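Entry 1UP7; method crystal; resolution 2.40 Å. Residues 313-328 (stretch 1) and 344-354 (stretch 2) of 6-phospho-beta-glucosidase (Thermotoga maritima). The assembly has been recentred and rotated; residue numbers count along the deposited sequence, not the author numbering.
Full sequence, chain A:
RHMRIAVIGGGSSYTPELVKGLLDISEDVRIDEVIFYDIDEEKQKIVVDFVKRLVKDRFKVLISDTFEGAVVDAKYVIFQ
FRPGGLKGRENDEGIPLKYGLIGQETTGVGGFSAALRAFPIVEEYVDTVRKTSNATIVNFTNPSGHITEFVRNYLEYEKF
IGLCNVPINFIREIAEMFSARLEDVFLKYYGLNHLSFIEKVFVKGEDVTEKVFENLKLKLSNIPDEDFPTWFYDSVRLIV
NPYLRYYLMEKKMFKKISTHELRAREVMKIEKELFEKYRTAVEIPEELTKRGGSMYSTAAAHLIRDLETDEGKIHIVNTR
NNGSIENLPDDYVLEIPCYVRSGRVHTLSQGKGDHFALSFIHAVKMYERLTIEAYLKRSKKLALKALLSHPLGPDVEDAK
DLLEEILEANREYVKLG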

ATOM      1  N   LYS A 313      -3.438 -26.721  10.190  1.00 17.85           N
ATOM      2  CA  LYS A 313      -2.799 -26.541  11.488  1.00 17.73           C
ATOM      3  C   LYS A 313      -1.927 -25.307  11.439  1.00 17.26           C
ATOM      4  O   LYS A 313      -1.537 -24.888  10.351  1.00 17.05           O
ATOM      5  CB  LYS A 313      -1.993 -27.780  11.862  1.00 17.41           C
ATOM      6  CG  LYS A 313      -2.839 -29.077  11.924  1.00 18.48           C
ATOM      7  CD  LYS A 313      -3.247 -29.434  13.333  1.00 22.34           C
ATOM      8  CE  LYS A 313      -4.772 -29.428  13.513  1.00 27.59           C
ATOM      9  NZ  LYS A 313      -5.342 -30.758  13.950  1.00 28.33           N
ATOM     10  N   ILE A 314      -1.648 -24.714  12.599  1.00 16.72           N
ATOM     11  CA  ILE A 314      -0.813 -23.533  12.664  1.00 15.91           C
ATOM     12  C   ILE A 314       0.640 -23.877  12.902  1.00 16.42           C
ATOM     13  O   ILE A 314       0.965 -24.621  13.805  1.00 16.49           O
ATOM     14  CB  ILE A 314      -1.315 -22.559  13.733  1.00 15.74           C
ATOM     15  CG1 ILE A 314      -2.806 -22.217  13.495  1.00 14.65           C
ATOM     16  CG2 ILE A 314      -0.355 -21.322  13.857  1.00 12.27           C
ATOM     17  CD1 ILE A 314      -3.162 -21.818  12.065  1.00 13.37           C
ATOM     18  N   HIS A 315       1.505 -23.315  12.066  1.00 16.93           N
ATOM     19  CA  HIS A 315       2.951 -23.386  12.237  1.00 17.52           C
ATOM     20  C   HIS A 315       3.572 -22.026  12.027  1.00 17.46           C
ATOM     21  O   HIS A 315       3.201 -21.322  11.089  1.00 17.36           O
ATOM     22  CB  HIS A 315       3.557 -24.385  11.243  1.00 17.19           C
ATOM     23  CG  HIS A 315       3.119 -25.780  11.501  1.00 18.86           C
ATOM     24  ND1 HIS A 315       3.627 -26.535  12.538  1.00 21.36           N
ATOM     25  CD2 HIS A 315       2.133 -26.519  10.939  1.00 18.82           C
ATOM     26  CE1 HIS A 315       3.008 -27.701  12.567  1.00 21.80           C
ATOM     27  NE2 HIS A 315       2.100 -27.717  11.604  1.00 20.57           N
ATOM     28  N   ILE A 316       4.508 -21.663  12.897  1.00 17.16           N
ATOM     29  CA  ILE A 316       5.219 -20.420  12.725  1.00 17.24           C
ATOM     30  C   ILE A 316       6.416 -20.669  11.853  1.00 17.64           C
ATOM     31  O   ILE A 316       7.271 -21.473  12.164  1.00 17.93           O
ATOM     32  CB  ILE A 316       5.620 -19.772  14.047  1.00 17.17           C
ATOM     33  CG1 ILE A 316       4.381 -19.554  14.926  1.00 16.79           C
ATOM     34  CG2 ILE A 316       6.318 -18.453  13.746  1.00 15.74           C
ATOM     35  CD1 ILE A 316       4.692 -19.183  16.380  1.00 17.79           C
ATOM     36  N   VAL A 317       6.489 -19.927  10.767  1.00 17.75           N
ATOM     37  CA  VAL A 317       7.292 -20.318   9.631  1.00 17.94           C
ATOM     38  C   VAL A 317       7.815 -19.034   8.963  1.00 18.20           C
ATOM     39  O   VAL A 317       7.250 -17.971   9.170  1.00 17.99           O
ATOM     40  CB  VAL A 317       6.337 -21.194   8.760  1.00 18.75           C
ATOM     41  CG1 VAL A 317       6.091 -20.684   7.323  1.00 17.97           C
ATOM     42  CG2 VAL A 317       6.660 -22.685   8.899  1.00 18.50           C
ATOM     43  N   ASN A 318       8.926 -19.109   8.230  1.00 18.32           N
ATOM     44  CA  ASN A 318       9.414 -17.950   7.456  1.00 18.32           C
ATOM     45  C   ASN A 318       8.836 -17.938   6.066  1.00 18.80           C
ATOM     46  O   ASN A 318       9.020 -18.887   5.299  1.00 19.14           O
ATOM     47  CB  ASN A 318      10.939 -17.889   7.347  1.00 17.63           C
ATOM     48  CG  ASN A 318      11.590 -17.649   8.662  1.00 17.97           C
ATOM     49  OD1 ASN A 318      12.006 -16.531   8.992  1.00 18.02           O
ATOM     50  ND2 ASN A 318      11.659 -18.694   9.456  1.00 18.27           N
ATOM     51  N   THR A 319       8.156 -16.844   5.738  1.00 18.72           N
ATOM     52  CA  THR A 319       7.388 -16.741   4.518  1.00 18.36           C
ATOM     53  C   THR A 319       7.026 -15.270   4.286  1.00 18.67           C
ATOM     54  O   THR A 319       7.246 -14.435   5.184  1.00 18.65           O
ATOM     55  CB  THR A 319       6.145 -17.631   4.653  1.00 18.40           C
ATOM     56  OG1 THR A 319       5.521 -17.755   3.376  1.00 19.51           O
ATOM     57  CG2 THR A 319       5.079 -16.971   5.528  1.00 16.67           C
ATOM     58  N   ARG A 320       6.497 -14.951   3.097  1.00 18.10           N
ATOM     59  CA  ARG A 320       6.072 -13.576   2.804  1.00 18.65           C
ATOM     60  C   ARG A 320       4.961 -13.121   3.717  1.00 18.21           C
ATOM     61  O   ARG A 320       4.018 -13.849   3.938  1.00 19.09           O
ATOM     62  CB  ARG A 320       5.591 -13.425   1.374  1.00 18.65           C
ATOM     63  CG  ARG A 320       6.661 -13.453   0.309  1.00 20.37           C
ATOM     64  CD  ARG A 320       6.088 -13.158  -1.080  1.00 20.77           C
ATOM     65  NE  ARG A 320       7.111 -13.147  -2.109  1.00 22.53           N
ATOM     66  CZ  ARG A 320       6.887 -13.499  -3.378  1.00 25.31           C
ATOM     67  NH1 ARG A 320       5.689 -13.883  -3.765  1.00 23.15           N
ATOM     68  NH2 ARG A 320       7.858 -13.443  -4.277  1.00 26.12           N
ATOM     69  N   ASN A 321       5.085 -11.903   4.228  1.00 18.27           N
ATOM     70  CA  ASN A 321       4.116 -11.267   5.103  1.00 18.22           C
ATOM     71  C   ASN A 321       2.686 -11.462   4.597  1.00 18.96           C
ATOM     72  O   ASN A 321       1.835 -11.992   5.327  1.00 18.36           O
ATOM     73  CB  ASN A 321       4.496  -9.787   5.209  1.00 17.82           C
ATOM     74  CG  ASN A 321       3.566  -8.958   6.106  1.00 17.31           C
ATOM     75  OD1 ASN A 321       2.857  -9.482   6.987  1.00 16.78           O
ATOM     76  ND2 ASN A 321       3.597  -7.633   5.892  1.00 12.17           N
ATOM     77  N   ASN A 322       2.444 -11.054   3.344  1.00 19.51           N
ATOM     78  CA  ASN A 322       1.106 -11.047   2.750  1.00 20.52           C
ATOM     79  C   ASN A 322      -0.021 -10.616   3.696  1.00 20.70           C
ATOM     80  O   ASN A 322      -1.037 -11.320   3.820  1.00 21.78           O
ATOM     81  CB  ASN A 322       0.775 -12.440   2.184  1.00 21.46           C
ATOM     82  CG  ASN A 322       1.622 -12.823   0.954  1.00 22.95           C
ATOM     83  OD1 ASN A 322       1.672 -13.975   0.597  1.00 26.15           O
ATOM     84  ND2 ASN A 322       2.245 -11.861   0.305  1.00 24.66           N
ATOM     85  N   GLY A 323       0.133  -9.490   4.388  1.00 20.83           N
ATOM     86  CA  GLY A 323      -0.971  -8.992   5.206  1.00 20.69           C
ATOM     87  C   GLY A 323      -1.086  -9.546   6.623  1.00 20.51           C
ATOM     88  O   GLY A 323      -1.988  -9.188   7.369  1.00 20.50           O
ATOM     89  N   SER A 324      -0.138 -10.396   7.013  1.00 20.25           N
ATOM     90  CA  SER A 324      -0.091 -10.895   8.387  1.00 19.41           C
ATOM     91  C   SER A 324       0.085  -9.731   9.351  1.00 18.96           C
ATOM     92  O   SER A 324      -0.597  -9.643  10.372  1.00 18.78           O
ATOM     93  CB  SER A 324       1.062 -11.877   8.535  1.00 18.82           C
ATOM     94  OG  SER A 324       1.299 -12.193   9.888  1.00 19.71           O
ATOM     95  N   ILE A 325       1.036  -8.871   9.016  1.00 18.30           N
ATOM     96  CA  ILE A 325       1.273  -7.641   9.741  1.00 18.10           C
ATOM     97  C   ILE A 325       0.960  -6.511   8.798  1.00 18.70           C
ATOM     98  O   ILE A 325       1.664  -6.314   7.781  1.00 18.44           O
ATOM     99  CB  ILE A 325       2.756  -7.562  10.262  1.00 18.21           C
ATOM    100  CG1 ILE A 325       3.014  -8.677  11.290  1.00 15.41           C
ATOM    101  CG2 ILE A 325       3.059  -6.150  10.836  1.00 15.00           C
ATOM    102  CD1 ILE A 325       2.404  -8.372  12.697  1.00 15.87           C
ATOM    103  N   GLU A 326      -0.103  -5.780   9.113  1.00 18.78           N
ATOM    104  CA  GLU A 326      -0.650  -4.844   8.149  1.00 19.74           C
ATOM    105  C   GLU A 326       0.241  -3.616   7.912  1.00 19.13           C
ATOM    106  O   GLU A 326       0.171  -3.025   6.849  1.00 18.63           O
ATOM    107  CB  GLU A 326      -2.086  -4.451   8.499  1.00 20.09           C
ATOM    108  CG  GLU A 326      -2.228  -3.506   9.663  1.00 24.26           C
ATOM    109  CD  GLU A 326      -3.688  -3.234  10.028  1.00 31.59           C
ATOM    110  OE1 GLU A 326      -4.468  -4.200  10.268  1.00 33.37           O
ATOM    111  OE2 GLU A 326      -4.056  -2.035  10.089  1.00 35.37           O
ATOM    112  N   ASN A 327       1.070  -3.245   8.890  1.00 18.57           N
ATOM    113  CA  ASN A 327       1.917  -2.068   8.732  1.00 18.44           C
ATOM    114  C   ASN A 327       3.351  -2.438   8.346  1.00 18.58           C
ATOM    115  O   ASN A 327       4.293  -1.737   8.660  1.00 18.61           O
ATOM    116  CB  ASN A 327       1.862  -1.151   9.960  1.00 17.82           C
ATOM    117  CG  ASN A 327       2.300  -1.844  11.247  1.00 17.21           C
ATOM    118  OD1 ASN A 327       2.287  -3.072  11.349  1.00 14.93           O
ATOM    119  ND2 ASN A 327       2.701  -1.048  12.232  1.00 13.62           N
ATOM    120  N   LEU A 328       3.499  -3.568   7.664  1.00 18.78           N
ATOM    121  CA  LEU A 328       4.782  -3.939   7.049  1.00 18.73           C
ATOM    122  C   LEU A 328       4.458  -4.325   5.602  1.00 18.33           C
ATOM    123  O   LEU A 328       3.349  -4.834   5.336  1.00 18.61           O
ATOM    124  CB  LEU A 328       5.377  -5.130   7.792  1.00 18.73           C
ATOM    125  CG  LEU A 328       6.675  -5.095   8.609  1.00 20.21           C
ATOM    126  CD1 LEU A 328       7.349  -3.729   8.746  1.00 20.12           C
ATOM    127  CD2 LEU A 328       6.454  -5.750   9.954  1.00 17.78           C
ATOM    128  N   ARG A 344      -0.023 -26.232   1.123  1.00 19.40           N
ATOM    129  CA  ARG A 344      -0.008 -24.753   1.081  1.00 19.57           C
ATOM    130  C   ARG A 344       0.117 -24.109   2.457  1.00 19.33           C
ATOM    131  O   ARG A 344      -0.233 -24.700   3.481  1.00 19.26           O
ATOM    132  CB  ARG A 344      -1.192 -24.172   0.281  1.00 20.30           C
ATOM    133  CG  ARG A 344      -1.688 -24.993  -0.935  1.00 22.00           C
ATOM    134  CD  ARG A 344      -3.115 -24.534  -1.407  1.00 29.44           C
ATOM    135  NE  ARG A 344      -4.202 -25.539  -1.283  1.00 32.68           N
ATOM    136  CZ  ARG A 344      -5.019 -25.680  -0.228  1.00 30.89           C
ATOM    137  NH1 ARG A 344      -4.873 -24.919   0.860  1.00 29.53           N
ATOM    138  NH2 ARG A 344      -5.960 -26.622  -0.251  1.00 29.86           N
ATOM    139  N   VAL A 345       0.642 -22.897   2.449  1.00 19.19           N
ATOM    140  CA  VAL A 345       0.961 -22.154   3.640  1.00 19.77           C
ATOM    141  C   VAL A 345       0.151 -20.883   3.484  1.00 19.86           C
ATOM    142  O   VAL A 345       0.358 -20.154   2.537  1.00 20.77           O
ATOM    143  CB  VAL A 345       2.504 -21.864   3.696  1.00 19.99           C
ATOM    144  CG1 VAL A 345       2.868 -20.805   4.731  1.00 21.09           C
ATOM    145  CG2 VAL A 345       3.250 -23.127   4.033  1.00 20.35           C
ATOM    146  N   HIS A 346      -0.803 -20.632   4.370  1.00 19.32           N
ATOM    147  CA  HIS A 346      -1.541 -19.388   4.289  1.00 18.82           C
ATOM    148  C   HIS A 346      -1.247 -18.544   5.508  1.00 18.64           C
ATOM    149  O   HIS A 346      -1.341 -18.967   6.647  1.00 19.65           O
ATOM    150  CB  HIS A 346      -3.032 -19.622   4.136  1.00 18.66           C
ATOM    151  CG  HIS A 346      -3.385 -20.474   2.962  1.00 20.24           C
ATOM    152  ND1 HIS A 346      -3.571 -19.958   1.695  1.00 22.38           N
ATOM    153  CD2 HIS A 346      -3.592 -21.809   2.859  1.00 19.61           C
ATOM    154  CE1 HIS A 346      -3.855 -20.943   0.862  1.00 21.29           C
ATOM    155  NE2 HIS A 346      -3.882 -22.073   1.546  1.00 20.32           N
ATOM    156  N   THR A 347      -0.888 -17.338   5.230  1.00 18.05           N
ATOM    157  CA  THR A 347      -0.698 -16.312   6.206  1.00 18.73           C
ATOM    158  C   THR A 347      -2.026 -15.871   6.878  1.00 18.10           C
ATOM    159  O   THR A 347      -3.074 -15.802   6.233  1.00 17.27           O
ATOM    160  CB  THR A 347       0.041 -15.218   5.414  1.00 18.37           C
ATOM    161  OG1 THR A 347       1.453 -15.325   5.701  1.00 21.35           O
ATOM    162  CG2 THR A 347      -0.341 -13.894   5.814  1.00 20.26           C
ATOM    163  N   LEU A 348      -1.965 -15.626   8.182  1.00 18.26           N
ATOM    164  CA  LEU A 348      -3.110 -15.220   9.012  1.00 18.54           C
ATOM    165  C   LEU A 348      -2.999 -13.763   9.412  1.00 17.98           C
ATOM    166  O   LEU A 348      -1.960 -13.319   9.859  1.00 17.91           O
ATOM    167  CB  LEU A 348      -3.128 -16.032  10.310  1.00 18.63           C
ATOM    168  CG  LEU A 348      -4.151 -17.153  10.512  1.00 21.02           C
ATOM    169  CD1 LEU A 348      -4.449 -17.830   9.213  1.00 22.41           C
ATOM    170  CD2 LEU A 348      -3.633 -18.172  11.497  1.00 22.42           C
ATOM    171  N   SER A 349      -4.081 -13.025   9.271  1.00 17.70           N
ATOM    172  CA  SER A 349      -4.172 -11.682   9.827  1.00 17.62           C
ATOM    173  C   SER A 349      -3.771 -11.593  11.324  1.00 17.26           C
ATOM    174  O   SER A 349      -4.264 -12.369  12.151  1.00 17.08           O
ATOM    175  CB  SER A 349      -5.599 -11.184   9.672  1.00 17.03           C
ATOM    176  OG  SER A 349      -5.543  -9.776   9.721  1.00 20.76           O
ATOM    177  N   GLN A 350      -2.896 -10.652  11.661  1.00 16.82           N
ATOM    178  CA  GLN A 350      -2.531 -10.408  13.057  1.00 17.40           C
ATOM    179  C   GLN A 350      -2.688  -8.948  13.515  1.00 17.65           C
ATOM    180  O   GLN A 350      -2.473  -8.652  14.705  1.00 18.35           O
ATOM    181  CB  GLN A 350      -1.083 -10.848  13.364  1.00 16.94           C
ATOM    182  CG  GLN A 350      -0.689 -12.234  12.907  1.00 14.80           C
ATOM    183  CD  GLN A 350       0.583 -12.701  13.593  1.00 15.63           C
ATOM    184  OE1 GLN A 350       0.519 -13.281  14.672  1.00 14.84           O
ATOM    185  NE2 GLN A 350       1.745 -12.442  12.972  1.00 13.33           N
ATOM    186  N   GLY A 351      -3.037  -8.049  12.601  1.00 17.72           N
ATOM    187  CA  GLY A 351      -3.186  -6.644  12.945  1.00 18.13           C
ATOM    188  C   GLY A 351      -1.857  -5.925  12.795  1.00 18.57           C
ATOM    189  O   GLY A 351      -1.059  -6.305  11.960  1.00 18.64           O
ATOM    190  N   LYS A 352      -1.610  -4.919  13.626  1.00 18.98           N
ATOM    191  CA  LYS A 352      -0.471  -4.034  13.469  1.00 19.72           C
ATOM    192  C   LYS A 352       0.704  -4.521  14.305  1.00 19.18           C
ATOM    193  O   LYS A 352       0.506  -5.054  15.404  1.00 18.74           O
ATOM    194  CB  LYS A 352      -0.829  -2.611  13.938  1.00 20.79           C
ATOM    195  CG  LYS A 352      -1.859  -1.859  13.062  1.00 24.02           C
ATOM    196  CD  LYS A 352      -2.413  -0.609  13.804  1.00 27.33           C
ATOM    197  CE  LYS A 352      -3.121   0.349  12.812  1.00 30.62           C
ATOM    198  NZ  LYS A 352      -4.494   0.793  13.246  1.00 32.26           N
ATOM    199  N   GLY A 353       1.913  -4.322  13.786  1.00 18.22           N
ATOM    200  CA  GLY A 353       3.124  -4.555  14.540  1.00 18.08           C
ATOM    201  C   GLY A 353       3.527  -3.320  15.351  1.00 18.33           C
ATOM    202  O   GLY A 353       3.296  -2.173  14.938  1.00 17.77           O
ATOM    203  N   ASP A 354       4.133  -3.580  16.509  1.00 17.74           N
ATOM    204  CA  ASP A 354       4.614  -2.578  17.449  1.00 17.42           C
ATOM    205  C   ASP A 354       5.821  -1.808  16.845  1.00 17.71           C
ATOM    206  O   ASP A 354       6.718  -2.427  16.262  1.00 17.61           O
ATOM    207  CB  ASP A 354       5.004  -3.338  18.742  1.00 17.09           C
ATOM    208  CG  ASP A 354       5.469  -2.429  19.875  1.00 15.86           C
ATOM    209  OD1 ASP A 354       6.580  -1.883  19.768  1.00 15.32           O
ATOM    210  OD2 ASP A 354       4.807  -2.207  20.909  1.00 15.44           O
TER

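Where a polypeptide leaves a regular strand, its backbone amides and carbonyls must find partners one at a time, and side-chain amides often supply what a sheet no longer can. The contact between residues 313-328 and 344-354 of this 6-phospho-beta-glucosidase illustrates the principle. The two strands cross at 75° and meet partly through apolar side chains, with Val317 CG1 4.1 Å from Val345 CG1; just past the second strand, Leu348 CD2 lies 3.7 Å from Ile314 CD1. The strong hydrogen bonds between the stretches all lie beyond the strands, in the loops.

Two backbone bonds anchor the pairing. The amide Gln350 N donates to Ser324 O at 2.8 Å, although its 136° angle is well short of linear, and Glu326 N donates to Gly351 O at 3.0 Å and 168°. The second carbonyl also receives a CA-H...O contact, Ile325 CA lying 3.5 Å from Gly351 O; a similar contact brings Ser324 CA to 3.4 Å from Leu348 O. Gly351 adopts phi/psi of 88/-147, where a CB would be jammed against the preceding carbonyl oxygen.

Ser324 is served through its side chain as well. Its OG accepts from Gln350 NE2 at 3.1 Å and donates a weak bond to Leu348 O, 3.4 Å from Ser324 OG. The hydroxyl thus acts in both roles, linking a side-chain amide to a backbone carbonyl.

The clearest case is Asn327. Its carboxamide matches the polar groups of one glycine: Gly353 N donates to Asn327 OD1 at 2.8 Å and 166°, while Asn327 ND2 donates to Gly353 O at 3.0 Å and 170°. Both ends are nearly linear, so one planar group satisfies a donor and an acceptor together, much as a neighbouring strand would. Gly353 also suits the close packing here: an ideal CB would point toward the first stretch and come within 3.2 Å of Ile325 CG2.

Asn321 uses the same device within its own stretch. Ile325 N donates to Asn321 OD1 at 2.8 Å, and Asn321 ND2 returns a bond to Ile325 O at 3.0 Å. This exchange spans the type I' turn from Asn321 to Ser324, which is closed by Ser324 N donating to Asn321 O at 3.0 Å.

Thr347 is less well provided. Thr347 OG1 lies 3.4 Å from both Arg320 O and Asn321 O; either bond would be weak, and which carbonyl takes the single proton is left open. The opposite charges of Glu326 OE2 and Lys352 NZ stand 4.3 Å apart, beyond a salt bridge.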